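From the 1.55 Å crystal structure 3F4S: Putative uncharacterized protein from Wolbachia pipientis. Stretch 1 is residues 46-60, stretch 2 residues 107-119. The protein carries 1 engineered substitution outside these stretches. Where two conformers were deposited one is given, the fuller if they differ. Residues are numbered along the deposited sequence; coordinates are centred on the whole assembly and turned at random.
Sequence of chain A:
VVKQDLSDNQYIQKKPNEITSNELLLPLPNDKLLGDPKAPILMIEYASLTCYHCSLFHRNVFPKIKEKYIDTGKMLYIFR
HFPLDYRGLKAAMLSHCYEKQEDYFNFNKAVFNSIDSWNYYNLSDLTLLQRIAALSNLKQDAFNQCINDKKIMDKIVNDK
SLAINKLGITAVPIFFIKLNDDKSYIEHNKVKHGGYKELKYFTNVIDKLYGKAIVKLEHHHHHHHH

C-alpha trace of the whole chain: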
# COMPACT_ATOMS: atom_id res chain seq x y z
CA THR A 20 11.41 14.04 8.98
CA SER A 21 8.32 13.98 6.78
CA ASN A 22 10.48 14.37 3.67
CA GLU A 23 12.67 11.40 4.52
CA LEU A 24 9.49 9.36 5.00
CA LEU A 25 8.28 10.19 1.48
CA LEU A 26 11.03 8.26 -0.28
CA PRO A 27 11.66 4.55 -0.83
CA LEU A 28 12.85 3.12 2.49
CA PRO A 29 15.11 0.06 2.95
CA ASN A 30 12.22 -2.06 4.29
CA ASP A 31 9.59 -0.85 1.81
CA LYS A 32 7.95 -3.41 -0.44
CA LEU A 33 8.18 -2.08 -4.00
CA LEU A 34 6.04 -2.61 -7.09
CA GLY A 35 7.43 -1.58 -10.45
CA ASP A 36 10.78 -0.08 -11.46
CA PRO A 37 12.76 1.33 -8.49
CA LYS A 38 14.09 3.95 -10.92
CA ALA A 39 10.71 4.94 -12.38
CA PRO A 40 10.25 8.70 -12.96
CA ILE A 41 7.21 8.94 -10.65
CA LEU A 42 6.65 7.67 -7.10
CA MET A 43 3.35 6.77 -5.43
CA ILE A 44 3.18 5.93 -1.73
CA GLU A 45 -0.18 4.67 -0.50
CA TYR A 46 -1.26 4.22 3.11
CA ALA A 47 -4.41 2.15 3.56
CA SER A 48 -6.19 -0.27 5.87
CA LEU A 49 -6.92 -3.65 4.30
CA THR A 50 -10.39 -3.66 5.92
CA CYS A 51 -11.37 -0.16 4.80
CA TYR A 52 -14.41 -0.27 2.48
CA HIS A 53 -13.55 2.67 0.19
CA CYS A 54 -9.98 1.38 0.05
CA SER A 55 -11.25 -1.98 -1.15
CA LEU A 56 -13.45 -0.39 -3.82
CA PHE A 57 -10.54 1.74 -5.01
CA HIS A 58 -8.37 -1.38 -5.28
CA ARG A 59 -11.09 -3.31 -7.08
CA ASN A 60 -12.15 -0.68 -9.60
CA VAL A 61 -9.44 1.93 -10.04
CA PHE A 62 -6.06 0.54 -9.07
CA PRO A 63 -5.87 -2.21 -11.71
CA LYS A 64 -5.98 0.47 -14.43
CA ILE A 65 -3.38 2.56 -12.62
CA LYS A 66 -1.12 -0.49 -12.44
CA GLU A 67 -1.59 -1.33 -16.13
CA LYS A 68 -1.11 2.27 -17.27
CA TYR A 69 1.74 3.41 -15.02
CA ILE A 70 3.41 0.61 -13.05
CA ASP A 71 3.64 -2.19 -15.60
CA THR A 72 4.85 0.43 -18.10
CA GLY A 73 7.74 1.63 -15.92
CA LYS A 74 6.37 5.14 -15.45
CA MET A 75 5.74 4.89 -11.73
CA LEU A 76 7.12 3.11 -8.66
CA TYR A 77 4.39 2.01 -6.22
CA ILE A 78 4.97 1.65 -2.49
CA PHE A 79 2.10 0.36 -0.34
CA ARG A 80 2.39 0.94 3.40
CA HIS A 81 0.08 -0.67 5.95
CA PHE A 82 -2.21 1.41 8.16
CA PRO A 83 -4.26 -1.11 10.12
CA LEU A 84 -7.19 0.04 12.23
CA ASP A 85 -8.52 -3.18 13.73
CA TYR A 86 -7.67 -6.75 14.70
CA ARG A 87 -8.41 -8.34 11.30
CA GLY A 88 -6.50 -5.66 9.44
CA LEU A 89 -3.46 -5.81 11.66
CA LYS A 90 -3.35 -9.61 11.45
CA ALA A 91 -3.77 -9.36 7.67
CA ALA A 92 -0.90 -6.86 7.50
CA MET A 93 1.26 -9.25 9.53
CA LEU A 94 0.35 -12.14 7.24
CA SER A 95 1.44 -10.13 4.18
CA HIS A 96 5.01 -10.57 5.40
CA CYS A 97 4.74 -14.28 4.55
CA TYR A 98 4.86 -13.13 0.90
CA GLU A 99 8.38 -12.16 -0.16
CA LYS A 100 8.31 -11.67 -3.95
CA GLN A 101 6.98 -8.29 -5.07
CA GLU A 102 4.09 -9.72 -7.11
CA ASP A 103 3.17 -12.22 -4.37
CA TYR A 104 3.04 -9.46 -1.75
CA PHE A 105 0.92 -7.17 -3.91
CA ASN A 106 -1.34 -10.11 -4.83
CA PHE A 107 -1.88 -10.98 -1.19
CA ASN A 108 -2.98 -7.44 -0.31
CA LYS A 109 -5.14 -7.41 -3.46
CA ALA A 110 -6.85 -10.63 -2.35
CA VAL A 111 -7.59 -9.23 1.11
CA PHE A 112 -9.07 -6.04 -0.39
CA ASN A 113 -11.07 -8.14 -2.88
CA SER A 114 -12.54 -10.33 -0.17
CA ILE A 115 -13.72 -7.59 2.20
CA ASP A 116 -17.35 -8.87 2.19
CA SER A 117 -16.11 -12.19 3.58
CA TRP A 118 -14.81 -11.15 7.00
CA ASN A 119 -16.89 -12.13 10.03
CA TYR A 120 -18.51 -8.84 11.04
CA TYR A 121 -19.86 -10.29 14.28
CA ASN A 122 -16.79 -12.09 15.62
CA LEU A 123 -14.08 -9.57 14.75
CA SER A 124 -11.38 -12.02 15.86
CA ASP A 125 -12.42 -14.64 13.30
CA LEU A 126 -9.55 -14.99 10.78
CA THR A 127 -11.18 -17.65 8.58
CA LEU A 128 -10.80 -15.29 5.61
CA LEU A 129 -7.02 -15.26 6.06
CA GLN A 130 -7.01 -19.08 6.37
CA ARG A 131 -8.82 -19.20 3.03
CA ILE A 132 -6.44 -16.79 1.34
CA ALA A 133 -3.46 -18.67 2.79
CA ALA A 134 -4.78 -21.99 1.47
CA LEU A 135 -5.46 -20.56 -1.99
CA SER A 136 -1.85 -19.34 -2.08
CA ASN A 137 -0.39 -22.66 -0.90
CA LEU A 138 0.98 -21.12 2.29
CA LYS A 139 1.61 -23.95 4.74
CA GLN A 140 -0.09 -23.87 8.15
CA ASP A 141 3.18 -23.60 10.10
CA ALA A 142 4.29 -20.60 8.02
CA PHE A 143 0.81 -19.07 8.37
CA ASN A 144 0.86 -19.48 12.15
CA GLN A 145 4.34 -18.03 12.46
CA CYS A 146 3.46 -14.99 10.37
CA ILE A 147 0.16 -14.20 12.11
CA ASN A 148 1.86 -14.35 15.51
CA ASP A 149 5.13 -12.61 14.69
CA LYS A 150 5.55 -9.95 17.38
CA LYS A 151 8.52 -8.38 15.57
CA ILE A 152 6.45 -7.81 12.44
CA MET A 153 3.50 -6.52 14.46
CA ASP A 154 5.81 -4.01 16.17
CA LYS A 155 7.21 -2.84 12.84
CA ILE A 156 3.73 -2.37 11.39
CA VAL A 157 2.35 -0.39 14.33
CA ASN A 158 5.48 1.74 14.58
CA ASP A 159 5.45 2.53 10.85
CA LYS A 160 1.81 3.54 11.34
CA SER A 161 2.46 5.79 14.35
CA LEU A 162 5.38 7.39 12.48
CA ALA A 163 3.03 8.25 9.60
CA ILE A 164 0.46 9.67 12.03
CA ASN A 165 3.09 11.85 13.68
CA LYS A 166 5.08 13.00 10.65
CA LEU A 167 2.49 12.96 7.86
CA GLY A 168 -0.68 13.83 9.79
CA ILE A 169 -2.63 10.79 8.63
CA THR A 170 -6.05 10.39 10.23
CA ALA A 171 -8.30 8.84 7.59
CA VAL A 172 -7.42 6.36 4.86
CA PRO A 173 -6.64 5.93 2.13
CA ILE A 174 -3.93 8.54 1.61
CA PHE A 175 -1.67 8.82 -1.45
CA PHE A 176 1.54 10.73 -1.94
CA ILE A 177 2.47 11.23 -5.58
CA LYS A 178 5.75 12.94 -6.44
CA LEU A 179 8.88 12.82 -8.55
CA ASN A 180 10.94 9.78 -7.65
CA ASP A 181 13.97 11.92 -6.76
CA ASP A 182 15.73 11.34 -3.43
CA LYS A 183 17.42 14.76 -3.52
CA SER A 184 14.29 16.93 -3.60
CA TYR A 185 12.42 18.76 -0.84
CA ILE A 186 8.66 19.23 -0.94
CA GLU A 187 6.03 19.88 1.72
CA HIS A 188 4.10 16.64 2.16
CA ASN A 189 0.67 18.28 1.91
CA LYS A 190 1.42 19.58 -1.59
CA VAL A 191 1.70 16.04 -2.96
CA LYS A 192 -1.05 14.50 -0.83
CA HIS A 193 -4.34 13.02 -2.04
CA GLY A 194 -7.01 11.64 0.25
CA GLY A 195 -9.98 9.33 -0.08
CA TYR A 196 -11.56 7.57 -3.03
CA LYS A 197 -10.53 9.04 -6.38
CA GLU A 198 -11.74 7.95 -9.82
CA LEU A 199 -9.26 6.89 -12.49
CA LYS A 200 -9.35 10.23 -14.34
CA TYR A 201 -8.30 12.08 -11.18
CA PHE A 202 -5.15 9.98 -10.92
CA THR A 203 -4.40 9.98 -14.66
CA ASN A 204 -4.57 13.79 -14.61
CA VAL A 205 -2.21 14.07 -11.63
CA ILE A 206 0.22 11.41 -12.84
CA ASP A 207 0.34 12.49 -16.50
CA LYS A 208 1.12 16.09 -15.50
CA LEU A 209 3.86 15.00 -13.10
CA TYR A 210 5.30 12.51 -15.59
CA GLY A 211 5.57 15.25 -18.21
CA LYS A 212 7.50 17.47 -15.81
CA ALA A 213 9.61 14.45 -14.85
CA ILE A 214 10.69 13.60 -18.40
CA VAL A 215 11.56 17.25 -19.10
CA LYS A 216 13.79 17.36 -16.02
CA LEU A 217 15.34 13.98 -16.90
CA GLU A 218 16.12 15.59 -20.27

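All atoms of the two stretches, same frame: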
# COMPACT_ATOMS: atom_id res chain seq x y z
N TYR A 46 -0.93 4.79 1.81
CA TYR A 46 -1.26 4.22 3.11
C TYR A 46 -2.73 3.83 3.11
O TYR A 46 -3.60 4.64 2.79
CB TYR A 46 -1.04 5.24 4.23
CG TYR A 46 0.41 5.51 4.58
CD1 TYR A 46 1.05 4.78 5.57
CD2 TYR A 46 1.12 6.51 3.93
CE1 TYR A 46 2.38 5.03 5.91
CE2 TYR A 46 2.45 6.77 4.25
CZ TYR A 46 3.07 6.03 5.24
OH TYR A 46 4.37 6.30 5.57
N ALA A 47 -3.02 2.59 3.49
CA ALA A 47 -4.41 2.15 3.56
C ALA A 47 -4.58 1.00 4.53
O ALA A 47 -3.64 0.26 4.81
CB ALA A 47 -4.91 1.74 2.17
N SER A 48 -5.79 0.87 5.06
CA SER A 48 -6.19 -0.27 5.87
C SER A 48 -6.80 -1.32 4.95
O SER A 48 -7.62 -0.99 4.09
CB SER A 48 -7.23 0.16 6.90
OG SER A 48 -7.99 -0.94 7.34
N LEU A 49 -6.41 -2.58 5.14
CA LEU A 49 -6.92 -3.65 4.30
C LEU A 49 -8.42 -3.92 4.49
O LEU A 49 -9.04 -4.59 3.66
CB LEU A 49 -6.12 -4.94 4.52
CG LEU A 49 -4.67 -4.90 4.04
CD1 LEU A 49 -3.87 -6.11 4.52
CD2 LEU A 49 -4.61 -4.80 2.52
N THR A 50 -8.99 -3.42 5.59
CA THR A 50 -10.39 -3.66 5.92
C THR A 50 -11.26 -2.43 5.65
O THR A 50 -12.45 -2.40 5.97
CB THR A 50 -10.54 -4.03 7.40
OG1 THR A 50 -9.98 -2.99 8.21
CG2 THR A 50 -9.82 -5.35 7.71
N CYS A 51 -10.66 -1.40 5.07
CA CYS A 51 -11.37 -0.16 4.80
C CYS A 51 -12.17 -0.26 3.49
O CYS A 51 -11.61 -0.52 2.43
CB CYS A 51 -10.39 1.00 4.76
SG CYS A 51 -11.07 2.51 4.07
N TYR A 52 -13.48 -0.04 3.59
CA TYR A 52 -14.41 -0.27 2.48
C TYR A 52 -14.10 0.54 1.21
O TYR A 52 -13.96 -0.02 0.12
CB TYR A 52 -15.87 -0.05 2.94
CG TYR A 52 -16.91 -0.27 1.85
CD1 TYR A 52 -16.94 -1.44 1.10
CD2 TYR A 52 -17.88 0.70 1.60
CE1 TYR A 52 -17.89 -1.64 0.10
CE2 TYR A 52 -18.83 0.51 0.62
CZ TYR A 52 -18.84 -0.65 -0.13
OH TYR A 52 -19.80 -0.81 -1.10
N HIS A 53 -13.95 1.86 1.35
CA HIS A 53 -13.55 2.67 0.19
C HIS A 53 -12.21 2.26 -0.39
O HIS A 53 -12.02 2.32 -1.59
CB HIS A 53 -13.51 4.15 0.53
CG HIS A 53 -14.83 4.71 0.93
ND1 HIS A 53 -14.98 5.96 1.48
CD2 HIS A 53 -16.08 4.17 0.87
CE1 HIS A 53 -16.26 6.18 1.73
NE2 HIS A 53 -16.94 5.11 1.38
N CYS A 54 -11.29 1.87 0.49
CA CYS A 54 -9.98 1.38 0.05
C CYS A 54 -10.18 0.18 -0.85
O CYS A 54 -9.65 0.13 -1.96
CB CYS A 54 -9.12 0.98 1.26
SG CYS A 54 -8.42 2.35 2.22
N SER A 55 -10.97 -0.77 -0.38
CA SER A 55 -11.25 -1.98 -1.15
C SER A 55 -11.81 -1.63 -2.53
O SER A 55 -11.35 -2.15 -3.54
CB SER A 55 -12.23 -2.87 -0.39
OG SER A 55 -12.66 -3.95 -1.20
N LEU A 56 -12.82 -0.75 -2.56
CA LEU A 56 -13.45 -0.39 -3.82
C LEU A 56 -12.43 0.25 -4.76
O LEU A 56 -12.41 -0.05 -5.95
CB LEU A 56 -14.64 0.56 -3.61
CG LEU A 56 -15.83 -0.02 -2.84
CD1 LEU A 56 -16.84 1.07 -2.54
CD2 LEU A 56 -16.47 -1.16 -3.61
N PHE A 57 -11.60 1.13 -4.22
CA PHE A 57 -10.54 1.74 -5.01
C PHE A 57 -9.63 0.66 -5.61
O PHE A 57 -9.30 0.71 -6.79
CB PHE A 57 -9.72 2.72 -4.18
CG PHE A 57 -8.47 3.20 -4.87
CD1 PHE A 57 -8.54 4.17 -5.85
CD2 PHE A 57 -7.23 2.65 -4.55
CE1 PHE A 57 -7.39 4.61 -6.50
CE2 PHE A 57 -6.08 3.08 -5.20
CZ PHE A 57 -6.16 4.07 -6.17
N HIS A 58 -9.23 -0.30 -4.80
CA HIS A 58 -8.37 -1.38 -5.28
C HIS A 58 -9.01 -2.32 -6.28
O HIS A 58 -8.33 -2.91 -7.12
CB HIS A 58 -7.73 -2.12 -4.10
CG HIS A 58 -6.57 -1.37 -3.54
ND1 HIS A 58 -5.29 -1.52 -4.03
CD2 HIS A 58 -6.51 -0.37 -2.63
CE1 HIS A 58 -4.48 -0.68 -3.40
NE2 HIS A 58 -5.20 0.02 -2.54
N ARG A 59 -10.33 -2.44 -6.20
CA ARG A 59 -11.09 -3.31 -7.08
C ARG A 59 -11.34 -2.65 -8.43
O ARG A 59 -11.23 -3.29 -9.48
CB ARG A 59 -12.43 -3.67 -6.43
CG ARG A 59 -13.16 -4.84 -7.06
CD ARG A 59 -14.46 -5.11 -6.31
NE ARG A 59 -14.27 -5.08 -4.86
CZ ARG A 59 -15.25 -5.16 -3.97
NH1 ARG A 59 -14.97 -5.13 -2.67
NH2 ARG A 59 -16.52 -5.27 -4.36
N ASN A 60 -11.65 -1.36 -8.41
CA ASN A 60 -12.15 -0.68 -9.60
C ASN A 60 -11.28 0.38 -10.25
O ASN A 60 -11.52 0.76 -11.40
CB ASN A 60 -13.53 -0.10 -9.31
CG ASN A 60 -14.52 -1.18 -8.94
OD1 ASN A 60 -14.54 -2.26 -9.55
ND2 ASN A 60 -15.35 -0.91 -7.95
N PHE A 107 -1.27 -10.68 -2.47
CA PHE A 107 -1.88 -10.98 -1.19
C PHE A 107 -2.76 -9.81 -0.73
O PHE A 107 -3.94 -10.00 -0.38
CB PHE A 107 -0.84 -11.31 -0.11
CG PHE A 107 -1.45 -11.40 1.27
CD1 PHE A 107 -2.04 -12.58 1.70
CD2 PHE A 107 -1.50 -10.28 2.10
CE1 PHE A 107 -2.63 -12.67 2.95
CE2 PHE A 107 -2.10 -10.36 3.35
CZ PHE A 107 -2.66 -11.55 3.78
N ASN A 108 -2.20 -8.61 -0.71
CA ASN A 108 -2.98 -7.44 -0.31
C ASN A 108 -4.21 -7.27 -1.19
O ASN A 108 -5.30 -6.97 -0.68
CB ASN A 108 -2.12 -6.18 -0.27
CG ASN A 108 -1.07 -6.23 0.82
OD1 ASN A 108 -1.33 -6.76 1.90
ND2 ASN A 108 0.11 -5.71 0.54
N LYS A 109 -4.04 -7.47 -2.49
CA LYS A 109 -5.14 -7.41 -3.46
C LYS A 109 -6.26 -8.39 -3.09
O LYS A 109 -7.45 -8.05 -3.14
CB LYS A 109 -4.62 -7.70 -4.87
CG LYS A 109 -5.72 -7.66 -5.93
CD LYS A 109 -5.13 -7.55 -7.32
CE LYS A 109 -4.32 -8.78 -7.66
NZ LYS A 109 -5.18 -9.90 -8.10
N ALA A 110 -5.88 -9.61 -2.73
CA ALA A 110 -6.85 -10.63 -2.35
C ALA A 110 -7.61 -10.22 -1.09
O ALA A 110 -8.83 -10.41 -1.01
CB ALA A 110 -6.17 -11.98 -2.13
N VAL A 111 -6.91 -9.68 -0.11
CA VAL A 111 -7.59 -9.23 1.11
C VAL A 111 -8.59 -8.12 0.79
O VAL A 111 -9.76 -8.19 1.19
CB VAL A 111 -6.59 -8.80 2.22
CG1 VAL A 111 -7.34 -8.34 3.48
CG2 VAL A 111 -5.62 -9.97 2.56
N PHE A 112 -8.15 -7.10 0.06
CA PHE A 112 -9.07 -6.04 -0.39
C PHE A 112 -10.29 -6.63 -1.12
O PHE A 112 -11.44 -6.27 -0.83
CB PHE A 112 -8.38 -5.07 -1.35
CG PHE A 112 -7.52 -4.03 -0.69
CD1 PHE A 112 -8.02 -3.20 0.31
CD2 PHE A 112 -6.22 -3.83 -1.14
CE1 PHE A 112 -7.21 -2.20 0.87
CE2 PHE A 112 -5.41 -2.84 -0.59
CZ PHE A 112 -5.90 -2.03 0.42
N ASN A 113 -10.03 -7.54 -2.06
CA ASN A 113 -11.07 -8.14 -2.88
C ASN A 113 -12.10 -8.91 -2.08
O ASN A 113 -13.25 -9.05 -2.50
CB ASN A 113 -10.46 -9.08 -3.92
CG ASN A 113 -9.93 -8.35 -5.13
OD1 ASN A 113 -10.27 -7.19 -5.36
ND2 ASN A 113 -9.11 -9.03 -5.92
N SER A 114 -11.69 -9.42 -0.93
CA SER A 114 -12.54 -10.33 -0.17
C SER A 114 -13.21 -9.66 1.03
O SER A 114 -13.73 -10.34 1.92
CB SER A 114 -11.73 -11.55 0.27
OG SER A 114 -11.20 -12.22 -0.85
N ILE A 115 -13.23 -8.33 1.04
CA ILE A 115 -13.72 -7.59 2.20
C ILE A 115 -15.10 -8.05 2.70
O ILE A 115 -15.33 -8.08 3.92
CB ILE A 115 -13.71 -6.06 1.93
CG1 ILE A 115 -13.99 -5.27 3.22
CG2 ILE A 115 -14.71 -5.69 0.85
CD1 ILE A 115 -13.72 -3.79 3.09
N ASP A 116 -16.01 -8.41 1.79
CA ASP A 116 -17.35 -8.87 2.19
C ASP A 116 -17.33 -10.18 2.99
O ASP A 116 -18.35 -10.58 3.55
CB ASP A 116 -18.27 -9.08 0.98
CG ASP A 116 -18.67 -7.78 0.29
OD1 ASP A 116 -18.21 -6.69 0.67
OD2 ASP A 116 -19.45 -7.88 -0.68
N SER A 117 -16.18 -10.85 3.01
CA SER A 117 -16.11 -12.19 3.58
C SER A 117 -15.57 -12.28 5.01
O SER A 117 -15.52 -13.37 5.57
CB SER A 117 -15.31 -13.12 2.67
OG SER A 117 -15.97 -13.34 1.44
N TRP A 118 -15.15 -11.16 5.58
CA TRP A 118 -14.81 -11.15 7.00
C TRP A 118 -16.04 -11.54 7.82
O TRP A 118 -17.17 -11.48 7.33
CB TRP A 118 -14.35 -9.76 7.45
CG TRP A 118 -13.03 -9.32 6.92
CD1 TRP A 118 -12.80 -8.31 6.02
CD2 TRP A 118 -11.74 -9.83 7.29
NE1 TRP A 118 -11.46 -8.18 5.79
CE2 TRP A 118 -10.78 -9.09 6.56
CE3 TRP A 118 -11.31 -10.84 8.16
CZ2 TRP A 118 -9.41 -9.33 6.67
CZ3 TRP A 118 -9.94 -11.08 8.27
CH2 TRP A 118 -9.01 -10.32 7.53
N ASN A 119 -15.81 -11.92 9.07
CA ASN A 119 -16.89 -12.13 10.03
C ASN A 119 -17.14 -10.82 10.77
O ASN A 119 -16.33 -10.41 11.60
CB ASN A 119 -16.51 -13.25 11.01
CG ASN A 119 -17.66 -13.64 11.93
OD1 ASN A 119 -18.59 -12.87 12.17
ND2 ASN A 119 -17.60 -14.87 12.44
O HOH W 1 -10.68 -6.75 3.52
O HOH W 2 -10.78 -4.91 -3.78
O HOH W 3 -8.06 -5.67 -7.44
O HOH W 4 -17.52 -5.11 -1.52

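This is a mainly apolar contact in which a helix and the loop before it pack against a second helix and the segment that follows it, centred on one buried phenylalanine and secured by a single direct hydrogen bond and several bridging waters. Helix 52-60 meets helix 107-113 at 118° between their N-to-C directions, with axes 8.9 Å apart at closest approach; the backbones come nearest where Ser-55 faces Phe-112, their CA atoms 4.7 Å apart. A small residue suits so tight an approach.

The flat ring of Phe-112 offers two apolar faces, and both are used. Leu-49 CD2 lies over one, 3.8 Å from the ring centroid, a CH-pi contact; over the opposite face the His-58 ring forms an offset stack, centroids 4.0 Å apart and planes 9° from parallel. Ala-47 CB and Ser-48 O lie at the ring's edge.

At the end of helix 107-113, Ser-55 OG donates to Phe-112 O (2.6 Å) and accepts from Arg-59 NH1 (3.0 Å), so one hydroxyl links the carbonyl to the guanidinium. Beyond it, Ile-115 extends CD1 to 3.4 Å from Thr-50 O and 3.6 Å from Tyr-52 CA, its branched chain filling space at the start of helix 52-60.

Water supplies further polar links: water 1 donates to Leu-49 O and Val-111 O and accepts from Trp-118 NE1, while water 4 joins Arg-59 NH1 to Asp-116 OD1, though Asn-108 OD1 is buried without a partner.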